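Local coordinates for purine nucleoside phosphorylase YlmD (Geobacillus stearothermophilus, PDB 6T1B), which catalyses the phosphorolysis of adenosine, inosine and S-methyl-5'-thioadenosine to the free base and a ribose 1-phosphate product, and also deaminates adenosine, at residues A136-L141 with E165-S170; D193-T198 with L217-A222; A222-L227 with S235-S240. All blocks are in the same frame, centred on the assembly; numbering follows the deposited sequence.

In the fold
The three contacts follow one another along the chain, each closing before the next opens except that contacts 2 and 3 share Ala222. Contacts 1 and 3 reach the same mixed six-stranded sheet, contact 1 through inner strand 138-144 and contact 3 through outermost strand 237-239; their centres are about 16 Å apart and they touch where Ser170 meets His236. Contacts 2 and 3 both use helix 219-229, with centres about 13 Å apart. Contacts 1 and 2 stay separate, about 13 Å between nearest atoms. Helix 219-229 thus ties the six-stranded sheet to the region of helix 189-195 and the small antiparallel sheet, and its N-terminal end comes near the catalytic zinc site.

Contact 1: residues A136-L141 with E165-S170; sequences AGLVGL and EHIAPS
Ala136 and Leu138 sit at the turn of the beta hairpin formed by strands 127-133 and 138-144, where Gly137 and Leu138 both face Ala133 in a G1 beta bulge. From there they pack against Ile167, in the loop that leads from helix 153-163 to strand 173-176. The interface is small, about 140 Å² summed over both sides, and purely apolar. Gly137 takes the positive phi of this bulge, and on either side of it in sequence Ala136 and Leu138 turn their CB atoms toward the loop. The methyl of Ala136 meets the far end of the isoleucine, CB to Ile167 CD1 at 3.6 Å. Leu138 and Ile167 reach toward each other tip to tip, while the CD1 branch of the leucine also comes within 4.0 Å of Glu165 CB. Glu165 offers only its aliphatic base here: its chain bends at chi2 (-59°), and the carboxylate goes on to a salt bridge with Lys87 and a hydrogen bond with Tyr111. Trp161 and Ala133 add further cover to Leu138, and Ala133 also touches Ile167, so the loop after the helix is seated on the hairpin end. In Ile167, CG1 stands beside the backbone N (chi1 -57°), which brings it to the leucine methyl in a tighter than usual contact, Leu138 CD1 to Ile167 CG1 at 3.4 Å.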
loop_
_atom_site.group_PDB
_atom_site.type_symbol
_atom_site.label_atom_id
_atom_site.label_comp_id
_atom_site.label_asym_id
_atom_site.label_seq_id
_atom_site.Cartn_x
_atom_site.Cartn_y
_atom_site.Cartn_z
ATOM N N ALA A 136 7.250 17.787 8.522
ATOM C CA ALA A 136 6.150 17.788 9.474
ATOM C C ALA A 136 6.004 16.485 10.237
ATOM O O ALA A 136 5.116 16.376 11.089
ATOM C CB ALA A 136 4.843 18.097 8.753
ATOM N N GLY A 137 6.799 15.469 9.926
ATOM C CA GLY A 137 6.690 14.221 10.651
ATOM C C GLY A 137 5.423 13.443 10.369
ATOM O O GLY A 137 4.996 12.650 11.210
ATOM N N LEU A 138 4.845 13.571 9.171
ATOM C CA LEU A 138 3.666 12.818 8.770
ATOM C C LEU A 138 4.083 11.647 7.905
ATOM O O LEU A 138 4.952 11.790 7.025
ATOM C CB LEU A 138 2.703 13.676 7.945
ATOM C CG LEU A 138 1.727 14.525 8.743
ATOM C CD1 LEU A 138 1.209 15.702 7.950
ATOM C CD2 LEU A 138 0.579 13.621 9.195
ATOM N N VAL A 139 3.461 10.504 8.151
ATOM C CA VAL A 139 3.562 9.372 7.245
ATOM C C VAL A 139 2.145 8.885 6.988
ATOM O O VAL A 139 1.268 8.983 7.864
ATOM C CB VAL A 139 4.453 8.225 7.782
ATOM C CG1 VAL A 139 5.899 8.678 7.913
ATOM C CG2 VAL A 139 3.906 7.656 9.106
ATOM N N GLY A 140 1.933 8.299 5.811
ATOM C CA GLY A 140 0.636 7.751 5.472
ATOM C C GLY A 140 0.795 6.548 4.577
ATOM O O GLY A 140 1.829 6.373 3.914
ATOM N N LEU A 141 -0.266 5.745 4.533
ATOM C CA LEU A 141 -0.248 4.558 3.696
ATOM C C LEU A 141 -1.672 4.272 3.264
ATOM O O LEU A 141 -2.594 4.214 4.095
ATOM C CB LEU A 141 0.330 3.371 4.487
ATOM C CG LEU A 141 0.462 2.033 3.773
ATOM C CD1 LEU A 141 1.252 2.112 2.493
ATOM C CD2 LEU A 141 1.098 1.035 4.759
ATOM N N GLU A 165 -4.307 18.922 8.365
ATOM C CA GLU A 165 -2.955 19.006 8.910
ATOM C C GLU A 165 -2.185 20.223 8.424
ATOM O O GLU A 165 -1.075 20.475 8.912
ATOM C CB GLU A 165 -2.171 17.718 8.597
ATOM C CG GLU A 165 -2.960 16.425 8.832
ATOM C CD GLU A 165 -3.464 16.241 10.258
ATOM O OE1 GLU A 165 -2.774 16.675 11.191
ATOM O OE2 GLU A 165 -4.558 15.641 10.436
ATOM N N HIS A 166 -2.764 21.028 7.520
ATOM C CA HIS A 166 -2.157 22.284 7.064
ATOM C C HIS A 166 -0.794 22.054 6.418
ATOM O O HIS A 166 0.149 22.825 6.617
ATOM C CB HIS A 166 -2.131 23.306 8.201
ATOM C CG HIS A 166 -3.473 23.496 8.846
ATOM N ND1 HIS A 166 -3.757 23.069 10.128
ATOM C CD2 HIS A 166 -4.625 24.029 8.367
ATOM C CE1 HIS A 166 -5.016 23.352 10.417
ATOM N NE2 HIS A 166 -5.563 23.937 9.367
ATOM N N ILE A 167 -0.707 21.011 5.596
ATOM C CA ILE A 167 0.494 20.660 4.843
ATOM C C ILE A 167 0.216 20.955 3.378
ATOM O O ILE A 167 -0.709 20.376 2.792
ATOM C CB ILE A 167 0.836 19.170 4.995
ATOM C CG1 ILE A 167 1.013 18.802 6.469
ATOM C CG2 ILE A 167 2.098 18.815 4.193
ATOM C CD1 ILE A 167 2.019 19.626 7.186
ATOM N N ALA A 168 1.039 21.796 2.764
ATOM C CA ALA A 168 0.909 22.026 1.332
ATOM C C ALA A 168 1.270 20.763 0.554
ATOM O O ALA A 168 2.168 20.016 0.947
ATOM C CB ALA A 168 1.827 23.162 0.880
ATOM N N PRO A 169 0.586 20.485 -0.559
ATOM C CA PRO A 169 0.975 19.321 -1.372
ATOM C C PRO A 169 2.433 19.328 -1.796
ATOM O O PRO A 169 3.019 18.252 -1.985
ATOM C CB PRO A 169 0.025 19.408 -2.576
ATOM C CG PRO A 169 -1.183 20.101 -2.032
ATOM C CD PRO A 169 -0.637 21.130 -1.066
ATOM N N SER A 170 3.025 20.507 -1.975
ATOM C CA SER A 170 4.432 20.601 -2.339
ATOM C C SER A 170 5.361 20.038 -1.269
ATOM O O SER A 170 6.544 19.809 -1.548
ATOM C CB SER A 170 4.769 22.076 -2.609
ATOM O OG SER A 170 4.512 22.840 -1.437
#

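Contact 2: residues D193-T198 with L217-A222; sequences DSLRPT and LDLKEA
The guanidinium of Arg196 takes the carboxylate of Asp193 at its edge and in its own plane, forming a salt bridge in which Arg196 NH1 lies 2.7 Å from Asp193 OD1. The carboxylate of Asp218 is approached differently: Glu221 N donates from above its plane, 73° out of it, at 3.1 Å from Asp218 OD2 with a fairly straight N-H...O angle of 164°. This is the capping bond of Asp218, at the N-cap of helix 219-229. Both arrangements are internal to their own segments. The contact itself is made of leucine methyls. Leu195 CD1 nestles against both branches of Leu217, 3.8 Å from CD1 and 3.9 Å from CD2, the two side chains reaching tip to tip; with its CG anti to the backbone N (chi1 172°), Leu217 presents that fork to the helix. Leu219 CD2 adds a looser touch on Leu195 CD1, and the side chain of Leu219 lies about 6 Å from that of Cys126, a ligand of the catalytic zinc. The carbonyl O of Leu195 is gripped twice by Thr198, through N and through OG1, the latter on a lone pair at 2.8 Å. Leu195, in the C-terminal part of helix 189-195, thus packs where strand 214-217 passes into helix 219-229, with Thr149 of helix 146-150 touching Leu195 and Leu219, and Trp207 of strand 207-211 packing on Leu195 and Leu217.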
loop_
_atom_site.group_PDB
_atom_site.type_symbol
_atom_site.label_atom_id
_atom_site.label_comp_id
_atom_site.label_asym_id
_atom_site.label_seq_id
_atom_site.Cartn_x
_atom_site.Cartn_y
_atom_site.Cartn_z
ATOM N N ASP A 193 -14.529 2.965 -17.048
ATOM C CA ASP A 193 -15.533 4.022 -16.970
ATOM C C ASP A 193 -15.600 4.630 -15.573
ATOM O O ASP A 193 -15.845 5.835 -15.427
ATOM C CB ASP A 193 -16.909 3.487 -17.381
ATOM C CG ASP A 193 -17.018 3.239 -18.868
ATOM O OD1 ASP A 193 -16.201 3.796 -19.627
ATOM O OD2 ASP A 193 -17.931 2.494 -19.282
ATOM N N SER A 194 -15.409 3.814 -14.535
ATOM C CA SER A 194 -15.415 4.345 -13.180
ATOM C C SER A 194 -14.173 5.178 -12.896
ATOM O O SER A 194 -14.203 6.037 -12.004
ATOM C CB SER A 194 -15.501 3.201 -12.166
ATOM O OG SER A 194 -14.248 2.547 -12.040
ATOM N N LEU A 195 -13.082 4.930 -13.615
ATOM C CA LEU A 195 -11.858 5.683 -13.416
ATOM C C LEU A 195 -11.814 6.974 -14.208
ATOM O O LEU A 195 -11.168 7.934 -13.756
ATOM C CB LEU A 195 -10.635 4.836 -13.789
ATOM C CG LEU A 195 -10.419 3.581 -12.956
ATOM C CD1 LEU A 195 -9.309 2.723 -13.534
ATOM C CD2 LEU A 195 -10.084 3.937 -11.508
ATOM N N ARG A 196 -12.457 7.033 -15.375
ATOM C CA ARG A 196 -12.361 8.230 -16.203
ATOM C C ARG A 196 -12.695 9.508 -15.442
ATOM O O ARG A 196 -11.959 10.498 -15.609
ATOM C CB ARG A 196 -13.232 8.109 -17.465
ATOM C CG ARG A 196 -12.528 7.411 -18.608
ATOM C CD ARG A 196 -12.949 7.933 -19.978
ATOM N NE ARG A 196 -12.619 6.945 -21.004
ATOM C CZ ARG A 196 -13.261 5.790 -21.139
ATOM N NH1 ARG A 196 -14.264 5.501 -20.320
ATOM N NH2 ARG A 196 -12.899 4.928 -22.078
ATOM N N PRO A 197 -13.733 9.550 -14.602
ATOM C CA PRO A 197 -14.088 10.817 -13.941
ATOM C C PRO A 197 -13.044 11.332 -12.980
ATOM O O PRO A 197 -13.124 12.496 -12.581
ATOM C CB PRO A 197 -15.389 10.476 -13.195
ATOM C CG PRO A 197 -15.935 9.277 -13.895
ATOM C CD PRO A 197 -14.744 8.501 -14.371
ATOM N N THR A 198 -12.080 10.512 -12.572
ATOM C CA THR A 198 -11.119 10.910 -11.550
ATOM C C THR A 198 -9.864 11.550 -12.130
ATOM O O THR A 198 -8.995 11.988 -11.365
ATOM C CB THR A 198 -10.708 9.695 -10.707
ATOM O OG1 THR A 198 -9.824 8.867 -11.474
ATOM C CG2 THR A 198 -11.924 8.876 -10.280
ATOM N N LEU A 217 -4.725 -2.256 -17.730
ATOM C CA LEU A 217 -4.857 -1.120 -16.830
ATOM C C LEU A 217 -3.616 -0.972 -15.970
ATOM O O LEU A 217 -3.135 -1.959 -15.402
ATOM C CB LEU A 217 -6.084 -1.309 -15.943
ATOM C CG LEU A 217 -6.296 -0.323 -14.803
ATOM C CD1 LEU A 217 -6.423 1.079 -15.336
ATOM C CD2 LEU A 217 -7.520 -0.704 -14.031
ATOM N N ASP A 218 -3.120 0.259 -15.863
ATOM C CA ASP A 218 -1.939 0.599 -15.058
ATOM C C ASP A 218 -2.429 1.407 -13.848
ATOM O O ASP A 218 -2.526 2.641 -13.911
ATOM C CB ASP A 218 -0.945 1.390 -15.886
ATOM C CG ASP A 218 0.368 1.625 -15.154
ATOM O OD1 ASP A 218 1.344 2.021 -15.838
ATOM O OD2 ASP A 218 0.418 1.410 -13.927
ATOM N N LEU A 219 -2.775 0.712 -12.762
ATOM C CA LEU A 219 -3.259 1.402 -11.571
ATOM C C LEU A 219 -2.177 2.267 -10.938
ATOM O O LEU A 219 -2.494 3.256 -10.276
ATOM C CB LEU A 219 -3.802 0.418 -10.538
ATOM C CG LEU A 219 -5.206 -0.121 -10.770
ATOM C CD1 LEU A 219 -5.525 -1.113 -9.660
ATOM C CD2 LEU A 219 -6.243 0.976 -10.840
ATOM N N LYS A 220 -0.905 1.906 -11.096
ATOM C CA LYS A 220 0.148 2.752 -10.550
ATOM C C LYS A 220 0.078 4.123 -11.208
ATOM O O LYS A 220 0.087 5.157 -10.531
ATOM C CB LYS A 220 1.522 2.137 -10.797
ATOM C CG LYS A 220 1.817 0.865 -10.042
ATOM C CD LYS A 220 3.221 0.399 -10.400
ATOM C CE LYS A 220 3.495 -0.959 -9.840
ATOM N NZ LYS A 220 4.674 -1.511 -10.543
ATOM N N GLU A 221 -0.016 4.153 -12.538
ATOM C CA GLU A 221 -0.063 5.421 -13.252
ATOM C C GLU A 221 -1.363 6.157 -12.978
ATOM O O GLU A 221 -1.377 7.385 -12.910
ATOM C CB GLU A 221 0.144 5.185 -14.752
ATOM C CG GLU A 221 0.007 6.429 -15.612
ATOM C CD GLU A 221 1.168 7.424 -15.491
ATOM O OE1 GLU A 221 2.048 7.265 -14.615
ATOM O OE2 GLU A 221 1.190 8.362 -16.306
ATOM N N ALA A 222 -2.472 5.438 -12.844
ATOM C CA ALA A 222 -3.724 6.105 -12.508
ATOM C C ALA A 222 -3.583 6.875 -11.196
ATOM O O ALA A 222 -4.037 8.021 -11.083
ATOM C CB ALA A 222 -4.855 5.090 -12.407
#

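Contact 3: residues A222-L227 with S235-S240; sequences ANRLQL and SHIYVS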
loop_
_atom_site.group_PDB
_atom_site.type_symbol
_atom_site.label_atom_id
_atom_site.label_comp_id
_atom_site.label_asym_id
_atom_site.label_seq_id
_atom_site.Cartn_x
_atom_site.Cartn_y
_atom_site.Cartn_z
ATOM N N ALA A 222 -2.472 5.438 -12.844
ATOM C CA ALA A 222 -3.724 6.105 -12.508
ATOM C C ALA A 222 -3.583 6.875 -11.196
ATOM O O ALA A 222 -4.037 8.021 -11.083
ATOM C CB ALA A 222 -4.855 5.090 -12.407
ATOM N N ASN A 223 -2.955 6.258 -10.209
ATOM C CA ASN A 223 -2.773 6.917 -8.919
ATOM C C ASN A 223 -1.759 8.046 -9.016
ATOM O O ASN A 223 -1.970 9.115 -8.440
ATOM C CB ASN A 223 -2.409 5.877 -7.876
ATOM C CG ASN A 223 -3.631 5.194 -7.350
ATOM O OD1 ASN A 223 -4.365 5.776 -6.556
ATOM N ND2 ASN A 223 -3.925 4.005 -7.862
ATOM N N ARG A 224 -0.700 7.870 -9.814
ATOM C CA ARG A 224 0.240 8.960 -10.027
ATOM C C ARG A 224 -0.468 10.169 -10.620
ATOM O O ARG A 224 -0.257 11.307 -10.181
ATOM C CB ARG A 224 1.381 8.508 -10.938
ATOM C CG ARG A 224 2.368 9.602 -11.285
ATOM C CD ARG A 224 3.538 9.073 -12.112
ATOM N NE ARG A 224 4.268 10.194 -12.670
ATOM C CZ ARG A 224 3.968 10.777 -13.822
ATOM N NH1 ARG A 224 2.958 10.343 -14.565
ATOM N NH2 ARG A 224 4.675 11.820 -14.237
ATOM N N LEU A 225 -1.295 9.956 -11.650
ATOM C CA LEU A 225 -1.980 11.071 -12.294
ATOM C C LEU A 225 -2.904 11.780 -11.317
ATOM O O LEU A 225 -3.004 13.012 -11.321
ATOM C CB LEU A 225 -2.753 10.564 -13.514
ATOM C CG LEU A 225 -1.895 10.061 -14.676
ATOM C CD1 LEU A 225 -2.770 9.322 -15.687
ATOM C CD2 LEU A 225 -1.173 11.188 -15.349
ATOM N N GLN A 226 -3.577 11.015 -10.451
ATOM C CA GLN A 226 -4.424 11.635 -9.438
ATOM C C GLN A 226 -3.598 12.472 -8.469
ATOM O O GLN A 226 -4.011 13.566 -8.087
ATOM C CB GLN A 226 -5.217 10.588 -8.665
ATOM C CG GLN A 226 -6.391 10.021 -9.448
ATOM C CD GLN A 226 -7.211 9.038 -8.624
ATOM O OE1 GLN A 226 -7.053 8.942 -7.416
ATOM N NE2 GLN A 226 -8.116 8.327 -9.286
ATOM N N LEU A 227 -2.446 11.944 -8.029
ATOM C CA LEU A 227 -1.609 12.683 -7.088
ATOM C C LEU A 227 -1.105 13.974 -7.702
ATOM O O LEU A 227 -1.064 15.011 -7.031
ATOM C CB LEU A 227 -0.428 11.830 -6.644
ATOM C CG LEU A 227 -0.831 10.670 -5.750
ATOM C CD1 LEU A 227 0.264 9.616 -5.722
ATOM C CD2 LEU A 227 -1.124 11.118 -4.331
ATOM N N SER A 235 8.317 15.466 -9.314
ATOM C CA SER A 235 9.624 15.004 -8.838
ATOM C C SER A 235 9.570 14.451 -7.421
ATOM O O SER A 235 10.585 13.947 -6.928
ATOM C CB SER A 235 10.659 16.124 -8.972
ATOM O OG SER A 235 10.328 17.216 -8.146
ATOM N N HIS A 236 8.428 14.552 -6.753
ATOM C CA HIS A 236 8.222 13.997 -5.429
ATOM C C HIS A 236 7.563 12.628 -5.449
ATOM O O HIS A 236 7.309 12.075 -4.373
ATOM C CB HIS A 236 7.345 14.927 -4.594
ATOM C CG HIS A 236 8.005 16.208 -4.180
ATOM N ND1 HIS A 236 7.584 16.901 -3.071
ATOM C CD2 HIS A 236 9.039 16.914 -4.700
ATOM C CE1 HIS A 236 8.324 17.989 -2.925
ATOM N NE2 HIS A 236 9.221 18.013 -3.894
ATOM N N ILE A 237 7.224 12.106 -6.631
ATOM C CA ILE A 237 6.482 10.853 -6.769
ATOM C C ILE A 237 7.407 9.814 -7.383
ATOM O O ILE A 237 7.859 9.976 -8.532
ATOM C CB ILE A 237 5.233 11.010 -7.648
ATOM C CG1 ILE A 237 4.294 12.062 -7.063
ATOM C CG2 ILE A 237 4.507 9.663 -7.770
ATOM C CD1 ILE A 237 3.211 12.509 -8.046
ATOM N N TYR A 238 7.669 8.753 -6.625
ATOM C CA TYR A 238 8.545 7.666 -7.028
ATOM C C TYR A 238 7.682 6.445 -7.274
ATOM O O TYR A 238 6.807 6.146 -6.462
ATOM C CB TYR A 238 9.514 7.352 -5.889
ATOM C CG TYR A 238 10.438 8.499 -5.521
ATOM C CD1 TYR A 238 9.981 9.567 -4.766
ATOM C CD2 TYR A 238 11.767 8.506 -5.928
ATOM C CE1 TYR A 238 10.824 10.630 -4.426
ATOM C CE2 TYR A 238 12.617 9.553 -5.584
ATOM C CZ TYR A 238 12.131 10.605 -4.834
ATOM O OH TYR A 238 12.982 11.645 -4.494
ATOM N N VAL A 239 7.908 5.749 -8.383
ATOM C CA VAL A 239 7.041 4.632 -8.770
ATOM C C VAL A 239 7.897 3.384 -8.946
ATOM O O VAL A 239 8.812 3.361 -9.775
ATOM C CB VAL A 239 6.274 4.941 -10.066
ATOM C CG1 VAL A 239 5.340 3.814 -10.425
ATOM C CG2 VAL A 239 5.496 6.241 -9.936
ATOM N N SER A 240 7.592 2.337 -8.186
ATOM C CA SER A 240 8.228 1.045 -8.403
ATOM C C SER A 240 7.783 0.448 -9.733
ATOM O O SER A 240 6.603 0.514 -10.090
ATOM C CB SER A 240 7.817 0.081 -7.288
ATOM O OG SER A 240 8.404 -1.198 -7.452
HETATM O O HOH W 1 6.611 10.959 -11.004
#
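Arg224 and Leu227 of helix 219-229 lie over Ile237 and Val239 of strand 237-239, a helix-on-sheet contact at the outermost strand of the mixed six-stranded sheet. The helix and strand complete what amounts to a beta-alpha-beta crossover with a long, elaborated connection: strand 173-176 leads, by way of helix 189-195 and a small antiparallel sheet, to the helix, and strand 237-239 then returns parallel to it and next to it. The axes of the helix and strand segments run antiparallel, 178° between their directions, and come within 10.1 Å of each other. Ile237 is the centre of the contact. Its CD1 rests on Leu227 CB at 4.0 Å, while its CG2, on the other branch, meets Arg224 CG at 4.1 Å. Two residues on, Val239 offers CG2 to Arg224 CD, also at 4.1 Å, the two side chains crossing at about a right angle. Arg224 can span both strand residues because its CG lies anti to the backbone N (chi1 177°) and the chain stays extended to NE, carrying its methylenes across the strand, CG to Ile237 and CD to Val239. Ile176 of the neighbouring strand 173-176 touches Arg224, Ile237 and Val239, and Val174 and Phe131 back Leu227. The guanidinium is anchored beyond the strand contact, NH1 in a salt bridge with Glu221 and NH2 on Asn234. NE reaches in the guanidinium plane to a water at 3.0 Å, and that water bridges back to the strand at 2.9 Å from Ile237 O.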